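Local coordinates for uncharacterized protein C4B3.07 (Schizosaccharomyces pombe, PDB 3QTM) that is required for correct translation termination and directly inhibits ofd1, probably thereby stabilising the N-terminal transcription factor domain of sre1 in hypoxic gene control, at residues A[239-242]-A[243-246]; A[274-277]-A[278-282]; A[181-184]-A[185-188]. All coordinates share one frame; numbering follows the deposited sequence.

Contact 1: A[239-242]-A[243-246]; sequences VLNN and YTTF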
loop_
_atom_site.group_PDB
_atom_site.type_symbol
_atom_site.label_atom_id
_atom_site.label_comp_id
_atom_site.label_asym_id
_atom_site.label_seq_id
_atom_site.Cartn_x
_atom_site.Cartn_y
_atom_site.Cartn_z
ATOM N N VAL A 239 -0.949 -3.597 -7.607
ATOM C CA VAL A 239 0.127 -4.134 -8.437
ATOM C C VAL A 239 0.075 -3.543 -9.855
ATOM O O VAL A 239 1.083 -3.087 -10.377
ATOM C CB VAL A 239 0.094 -5.660 -8.490
ATOM C CG1 VAL A 239 1.109 -6.177 -9.509
ATOM C CG2 VAL A 239 0.355 -6.224 -7.100
ATOM N N LEU A 240 -1.105 -3.531 -10.466
ATOM C CA LEU A 240 -1.249 -2.909 -11.775
ATOM C C LEU A 240 -0.721 -1.462 -11.766
ATOM O O LEU A 240 0.014 -1.053 -12.674
ATOM C CB LEU A 240 -2.707 -2.950 -12.239
ATOM C CG LEU A 240 -3.004 -2.249 -13.567
ATOM C CD1 LEU A 240 -2.171 -2.852 -14.686
ATOM C CD2 LEU A 240 -4.481 -2.337 -13.896
ATOM N N ASN A 241 -1.078 -0.701 -10.733
ATOM C CA ASN A 241 -0.584 0.667 -10.575
ATOM C C ASN A 241 0.941 0.786 -10.498
ATOM O O ASN A 241 1.542 1.669 -11.115
ATOM C CB ASN A 241 -1.195 1.322 -9.338
ATOM C CG ASN A 241 -0.662 2.725 -9.108
ATOM O OD1 ASN A 241 -0.869 3.614 -9.932
ATOM N ND2 ASN A 241 0.035 2.930 -7.990
ATOM N N ASN A 242 1.577 -0.083 -9.723
ATOM C CA ASN A 242 3.035 -0.066 -9.658
ATOM C C ASN A 242 3.685 -0.407 -11.010
ATOM O O ASN A 242 4.647 0.246 -11.419
ATOM C CB ASN A 242 3.553 -0.955 -8.525
ATOM C CG ASN A 242 3.359 -0.311 -7.134
ATOM O OD1 ASN A 242 4.124 0.565 -6.725
ATOM N ND2 ASN A 242 2.333 -0.756 -6.410
ATOM N N TYR A 243 3.151 -1.404 -11.715
ATOM C CA TYR A 243 3.679 -1.729 -13.044
ATOM C C TYR A 243 3.575 -0.553 -14.020
ATOM O O TYR A 243 4.541 -0.225 -14.711
ATOM C CB TYR A 243 2.992 -2.953 -13.645
ATOM C CG TYR A 243 3.282 -4.231 -12.904
ATOM C CD1 TYR A 243 4.324 -4.300 -11.991
ATOM C CD2 TYR A 243 2.527 -5.379 -13.131
ATOM C CE1 TYR A 243 4.599 -5.468 -11.304
ATOM C CE2 TYR A 243 2.798 -6.554 -12.449
ATOM C CZ TYR A 243 3.837 -6.592 -11.539
ATOM O OH TYR A 243 4.111 -7.759 -10.859
ATOM N N THR A 244 2.405 0.074 -14.084
ATOM C CA THR A 244 2.204 1.130 -15.058
ATOM C C THR A 244 3.046 2.337 -14.694
ATOM O O THR A 244 3.468 3.090 -15.561
ATOM C CB THR A 244 0.725 1.534 -15.180
ATOM O OG1 THR A 244 0.241 1.957 -13.903
ATOM C CG2 THR A 244 -0.107 0.345 -15.664
ATOM N N THR A 245 3.306 2.519 -13.406
ATOM C CA THR A 245 4.122 3.654 -12.985
ATOM C C THR A 245 5.579 3.435 -13.362
ATOM O O THR A 245 6.273 4.363 -13.771
ATOM C CB THR A 245 4.018 3.910 -11.483
ATOM O OG1 THR A 245 2.650 4.158 -11.147
ATOM C CG2 THR A 245 4.863 5.119 -11.093
ATOM N N PHE A 246 6.045 2.201 -13.230
ATOM C CA PHE A 246 7.410 1.911 -13.618
ATOM C C PHE A 246 7.559 2.105 -15.130
ATOM O O PHE A 246 8.544 2.682 -15.606
ATOM C CB PHE A 246 7.811 0.502 -13.207
ATOM C CG PHE A 246 9.186 0.425 -12.633
ATOM C CD1 PHE A 246 10.195 1.242 -13.116
ATOM C CD2 PHE A 246 9.481 -0.462 -11.614
ATOM C CE1 PHE A 246 11.476 1.182 -12.587
ATOM C CE2 PHE A 246 10.763 -0.531 -11.080
ATOM C CZ PHE A 246 11.760 0.292 -11.568
#

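Contact 2: A[274-277]-A[278-282]; sequences NSVD and TWNVI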
loop_
_atom_site.group_PDB
_atom_site.type_symbol
_atom_site.label_atom_id
_atom_site.label_comp_id
_atom_site.label_asym_id
_atom_site.label_seq_id
_atom_site.Cartn_x
_atom_site.Cartn_y
_atom_site.Cartn_z
ATOM N N ASN A 274 3.770 -6.603 -18.420
ATOM C CA ASN A 274 3.416 -7.039 -17.069
ATOM C C ASN A 274 2.051 -6.466 -16.674
ATOM O O ASN A 274 1.226 -7.140 -16.049
ATOM C CB ASN A 274 4.470 -6.577 -16.064
ATOM C CG ASN A 274 5.750 -7.393 -16.139
ATOM O OD1 ASN A 274 5.730 -8.573 -16.496
ATOM N ND2 ASN A 274 6.871 -6.766 -15.794
ATOM N N SER A 275 1.830 -5.213 -17.047
ATOM C CA SER A 275 0.575 -4.531 -16.757
ATOM C C SER A 275 -0.568 -5.254 -17.454
ATOM O O SER A 275 -1.632 -5.447 -16.872
ATOM C CB SER A 275 0.647 -3.076 -17.218
ATOM O OG SER A 275 1.655 -2.385 -16.511
ATOM N N VAL A 276 -0.335 -5.669 -18.702
ATOM C CA VAL A 276 -1.351 -6.405 -19.449
ATOM C C VAL A 276 -1.713 -7.691 -18.733
ATOM O O VAL A 276 -2.892 -8.038 -18.611
ATOM C CB VAL A 276 -0.891 -6.728 -20.887
ATOM C CG1 VAL A 276 -1.917 -7.631 -21.582
ATOM C CG2 VAL A 276 -0.688 -5.444 -21.670
ATOM N N ASP A 277 -0.693 -8.398 -18.253
ATOM C CA ASP A 277 -0.912 -9.674 -17.582
ATOM C C ASP A 277 -1.788 -9.474 -16.354
ATOM O O ASP A 277 -2.755 -10.209 -16.139
ATOM C CB ASP A 277 0.422 -10.308 -17.193
ATOM C CG ASP A 277 1.276 -10.667 -18.411
ATOM O OD1 ASP A 277 0.702 -10.858 -19.506
ATOM O OD2 ASP A 277 2.516 -10.762 -18.276
ATOM N N THR A 278 -1.446 -8.458 -15.569
ATOM C CA THR A 278 -2.160 -8.155 -14.340
ATOM C C THR A 278 -3.566 -7.613 -14.618
ATOM O O THR A 278 -4.514 -7.962 -13.916
ATOM C CB THR A 278 -1.344 -7.195 -13.433
ATOM O OG1 THR A 278 -0.153 -7.864 -12.985
ATOM C CG2 THR A 278 -2.171 -6.732 -12.211
ATOM N N TRP A 279 -3.707 -6.783 -15.647
ATOM C CA TRP A 279 -5.048 -6.344 -16.062
ATOM C C TRP A 279 -5.950 -7.546 -16.379
ATOM O O TRP A 279 -7.123 -7.555 -16.025
ATOM C CB TRP A 279 -5.001 -5.388 -17.261
ATOM C CG TRP A 279 -6.383 -4.952 -17.685
ATOM C CD1 TRP A 279 -7.066 -3.845 -17.259
ATOM C CD2 TRP A 279 -7.259 -5.638 -18.589
ATOM N NE1 TRP A 279 -8.309 -3.796 -17.854
ATOM C CE2 TRP A 279 -8.450 -4.888 -18.672
ATOM C CE3 TRP A 279 -7.149 -6.812 -19.341
ATOM C CZ2 TRP A 279 -9.520 -5.274 -19.478
ATOM C CZ3 TRP A 279 -8.211 -7.193 -20.138
ATOM C CH2 TRP A 279 -9.380 -6.422 -20.205
ATOM N N ASN A 280 -5.389 -8.557 -17.039
ATOM C CA ASN A 280 -6.138 -9.777 -17.346
ATOM C C ASN A 280 -6.606 -10.527 -16.098
ATOM O O ASN A 280 -7.719 -11.055 -16.060
ATOM C CB ASN A 280 -5.341 -10.713 -18.279
ATOM C CG ASN A 280 -5.532 -10.364 -19.749
ATOM O OD1 ASN A 280 -4.568 -10.104 -20.466
ATOM N ND2 ASN A 280 -6.785 -10.331 -20.194
ATOM N N VAL A 281 -5.753 -10.580 -15.078
ATOM C CA VAL A 281 -6.148 -11.186 -13.814
ATOM C C VAL A 281 -7.326 -10.397 -13.229
ATOM O O VAL A 281 -8.302 -10.976 -12.769
ATOM C CB VAL A 281 -4.987 -11.194 -12.809
ATOM C CG1 VAL A 281 -5.496 -11.526 -11.406
ATOM C CG2 VAL A 281 -3.870 -12.174 -13.265
ATOM N N ILE A 282 -7.227 -9.070 -13.267
ATOM C CA ILE A 282 -8.280 -8.202 -12.763
ATOM C C ILE A 282 -9.580 -8.398 -13.542
ATOM O O ILE A 282 -10.662 -8.481 -12.952
ATOM C CB ILE A 282 -7.841 -6.724 -12.794
ATOM C CG1 ILE A 282 -6.729 -6.481 -11.762
ATOM C CG2 ILE A 282 -9.016 -5.787 -12.536
ATOM C CD1 ILE A 282 -5.949 -5.192 -11.982
HETATM O O HOH W 1 1.924 -9.690 -14.167
#

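Contact 3: A[181-184]-A[185-188]; sequences TPDS and LRPL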
loop_
_atom_site.group_PDB
_atom_site.type_symbol
_atom_site.label_atom_id
_atom_site.label_comp_id
_atom_site.label_asym_id
_atom_site.label_seq_id
_atom_site.Cartn_x
_atom_site.Cartn_y
_atom_site.Cartn_z
ATOM N N THR A 181 -3.092 -7.922 5.312
ATOM C CA THR A 181 -4.240 -7.814 4.417
ATOM C C THR A 181 -4.047 -6.657 3.448
ATOM O O THR A 181 -3.211 -5.774 3.693
ATOM C CB THR A 181 -5.505 -7.495 5.213
ATOM O OG1 THR A 181 -5.333 -6.230 5.863
ATOM C CG2 THR A 181 -5.784 -8.583 6.280
ATOM N N PRO A 182 -4.842 -6.630 2.359
ATOM C CA PRO A 182 -4.799 -5.474 1.456
ATOM C C PRO A 182 -5.024 -4.150 2.186
ATOM O O PRO A 182 -4.385 -3.144 1.849
ATOM C CB PRO A 182 -5.938 -5.762 0.474
ATOM C CG PRO A 182 -5.989 -7.252 0.426
ATOM C CD PRO A 182 -5.715 -7.698 1.836
ATOM N N ASP A 183 -5.903 -4.141 3.180
ATOM C CA ASP A 183 -6.140 -2.910 3.920
ATOM C C ASP A 183 -4.898 -2.488 4.714
ATOM O O ASP A 183 -4.524 -1.319 4.730
ATOM C CB ASP A 183 -7.313 -3.061 4.878
ATOM C CG ASP A 183 -7.511 -1.827 5.724
ATOM O OD1 ASP A 183 -7.985 -0.811 5.166
ATOM O OD2 ASP A 183 -7.173 -1.871 6.932
ATOM N N SER A 184 -4.252 -3.437 5.374
ATOM C CA SER A 184 -3.074 -3.083 6.157
ATOM C C SER A 184 -1.925 -2.595 5.274
ATOM O O SER A 184 -0.992 -1.979 5.772
ATOM C CB SER A 184 -2.598 -4.249 7.010
ATOM O OG SER A 184 -1.801 -5.120 6.244
ATOM N N LEU A 185 -1.978 -2.873 3.974
ATOM C CA LEU A 185 -0.911 -2.405 3.095
ATOM C C LEU A 185 -1.213 -1.059 2.457
ATOM O O LEU A 185 -0.461 -0.609 1.605
ATOM C CB LEU A 185 -0.595 -3.424 2.007
ATOM C CG LEU A 185 -0.019 -4.761 2.465
ATOM C CD1 LEU A 185 0.191 -5.706 1.247
ATOM C CD2 LEU A 185 1.274 -4.509 3.215
ATOM N N ARG A 186 -2.297 -0.404 2.860
ATOM C CA ARG A 186 -2.608 0.904 2.275
ATOM C C ARG A 186 -1.468 1.932 2.388
ATOM O O ARG A 186 -1.266 2.718 1.477
ATOM C CB ARG A 186 -3.919 1.477 2.814
ATOM C CG ARG A 186 -5.138 1.084 1.992
ATOM C CD ARG A 186 -6.396 1.884 2.374
ATOM N NE ARG A 186 -6.897 1.532 3.704
ATOM C CZ ARG A 186 -6.880 2.347 4.760
ATOM N NH1 ARG A 186 -6.394 3.582 4.639
ATOM N NH2 ARG A 186 -7.357 1.931 5.937
ATOM N N PRO A 187 -0.730 1.935 3.512
ATOM C CA PRO A 187 0.402 2.864 3.597
ATOM C C PRO A 187 1.456 2.631 2.511
ATOM O O PRO A 187 2.272 3.520 2.294
ATOM C CB PRO A 187 0.998 2.570 4.979
ATOM C CG PRO A 187 -0.162 2.050 5.772
ATOM C CD PRO A 187 -0.945 1.222 4.786
ATOM N N LEU A 188 1.450 1.477 1.844
ATOM C CA LEU A 188 2.388 1.271 0.743
ATOM C C LEU A 188 2.163 2.308 -0.358
ATOM O O LEU A 188 3.087 2.635 -1.091
ATOM C CB LEU A 188 2.304 -0.146 0.157
ATOM C CG LEU A 188 2.779 -1.285 1.059
ATOM C CD1 LEU A 188 2.855 -2.569 0.268
ATOM C CD2 LEU A 188 4.141 -0.957 1.677
#

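Contact 1: A[239-242]-A[243-246]
Val239 and Tyr243, one helical turn apart, run side by side, and the valine lays its CG1 methyl over one face of the phenol ring. This CH-pi contact puts Val239 CG1 3.7 Å from the Tyr243 ring centroid, displaced toward the CE2-CZ side; with CG1 anti to the backbone N (chi1 172°) the methyl is carried forward along the helix to the ring. On the next strip of the surface, Leu240 CD1 meets Thr244 CG2 at 3.9 Å, a lighter apolar touch.

One carbonyl, that of Asn241, takes two donors. Asn241 O accepts from Thr245 N at 3.0 Å and from Thr245 OG1 at 2.7 Å, the two coming from opposite faces of the peptide plane; Thr245 OG1, beside the backbone N (chi1 -59°), is turned back onto this carbonyl of the preceding turn. Regular i to i+4 bonds carry the rest, among them Tyr243 N to Val239 O at 3.0 Å.

Across the helix surface, Tyr243 packs on Ser275 and Thr278 of helix 262-285, while Val239 lies on Trp218 and Asn242 on Ile214 and Thr215 of helix 213-220. A helix packed between others in this way, helix 229-254, is what the all-helical, tetratricopeptide-repeat-like fold of this protein is built from.

Contact 2: A[274-277]-A[278-282]
Asn274 O is gripped from two directions: Thr278 N donates to it at 3.0 Å, and a water gives it a proton from 3.2 Å. The same water lies 3.0 Å from Thr278 OG1, so it bridges the carbonyl to the hydroxyl one turn further along. Thr278 can take part because its OG1 sits beside the backbone N (chi1 -66°), the position that turns the hydroxyl back toward the preceding turn.

The shortest of the backbone bonds follows at once, Trp279 N to Ser275 O at 2.8 Å, with an N-H...O angle of 164°. Asn280 N then donates to Val276 O at 3.0 Å and Val281 N to Asp277 O at 3.2 Å, the unbroken i to i+4 ladder of an alpha helix. This is helix 262-285, which in the tetratricopeptide-like array lies between helix 229-254 and helix 292-305 and turns a different strip of side chains to each.

Ser275 and Thr278 pack on helix 229-254, small enough to let Tyr243 come close; the Ser275 hydroxyl is bonded to Trp271 O. Val276, which touches Ile298, and Trp279 pack on helix 292-305. The indole leaves its own backbone with CG anti to N (chi1 180°), reaches Leu292 and Leu295, stacks with Tyr283, and its NE1 is hydrogen-bonded to Arg291 O.

Contact 3: A[181-184]-A[185-188]
Asp183 and Arg186 join side chains across a type I beta turn, the first of two such turns that lead the chain from the loop into helix 188-197. One carboxylate oxygen takes both bonds of the salt bridge: Asp183 OD1 lies 2.9 Å from Arg186 NH2 and 3.0 Å from Arg186 NE. The guanidinium offers its side edge and holds OD1 close to its own plane, yet the two flat groups are twisted 48° apart, and both nitrogens approach from the same face of the carboxylate. NH2 comes on the syn side, while NE arrives from above the plane. A bend at chi3 (-69°) in the arginine chain folds its end back over the turn to make this reach.

The turn itself is closed by Arg186 N donating to Asp183 O at 3.0 Å, a fairly straight bond with the donor above the carbonyl plane. One residue earlier, Leu185 N is bonded to Pro182 O at 3.2 Å and makes a weak bond to Thr181 O.

Further out, charges on other helices complete the network: Glu82 pairs with Arg186 NH2, and Arg30 with Asp183 OD2. Were Arg186 an alanine, Asp183 OD1 would lose both donors and Glu82 this partner, and of the charges described the aspartate would probably be held by Arg30 alone, through OD2. Pro187, the next residue, packs on Arg127 and Leu130 of helix 119-142, and Leu185 on Leu217 and Trp218 of helix 213-220.

At the start of the segment an ST motif fixes the backbone, Ser184 N donating to Thr181 OG1 at 3.0 Å with an N-H...O angle of 162°.

In the fold
Contacts 1 and 2 belong to consecutive helices, 229-254 and 262-285, in the C-terminal part of the protein, and they touch directly: Tyr243 rests against Ser275 and Thr278. Both are partly buried, but contact 2 has the more exposed rim, with Asp277, Asn280 and Val281, whereas in contact 1 Asn241 alone is exposed. Contact 3, in the N-terminal part, has no exposed residue among those that touch; its centre lies about 4 Å from the centre of the chain, against 12 and 18 Å for the others, and it touches neither. Its chemistry differs: in place of a regular helical ladder, turns and a charged pair shape a loop. Helix 213-220 nevertheless packs against both contact 1 and contact 3, with Trp218 shared between them.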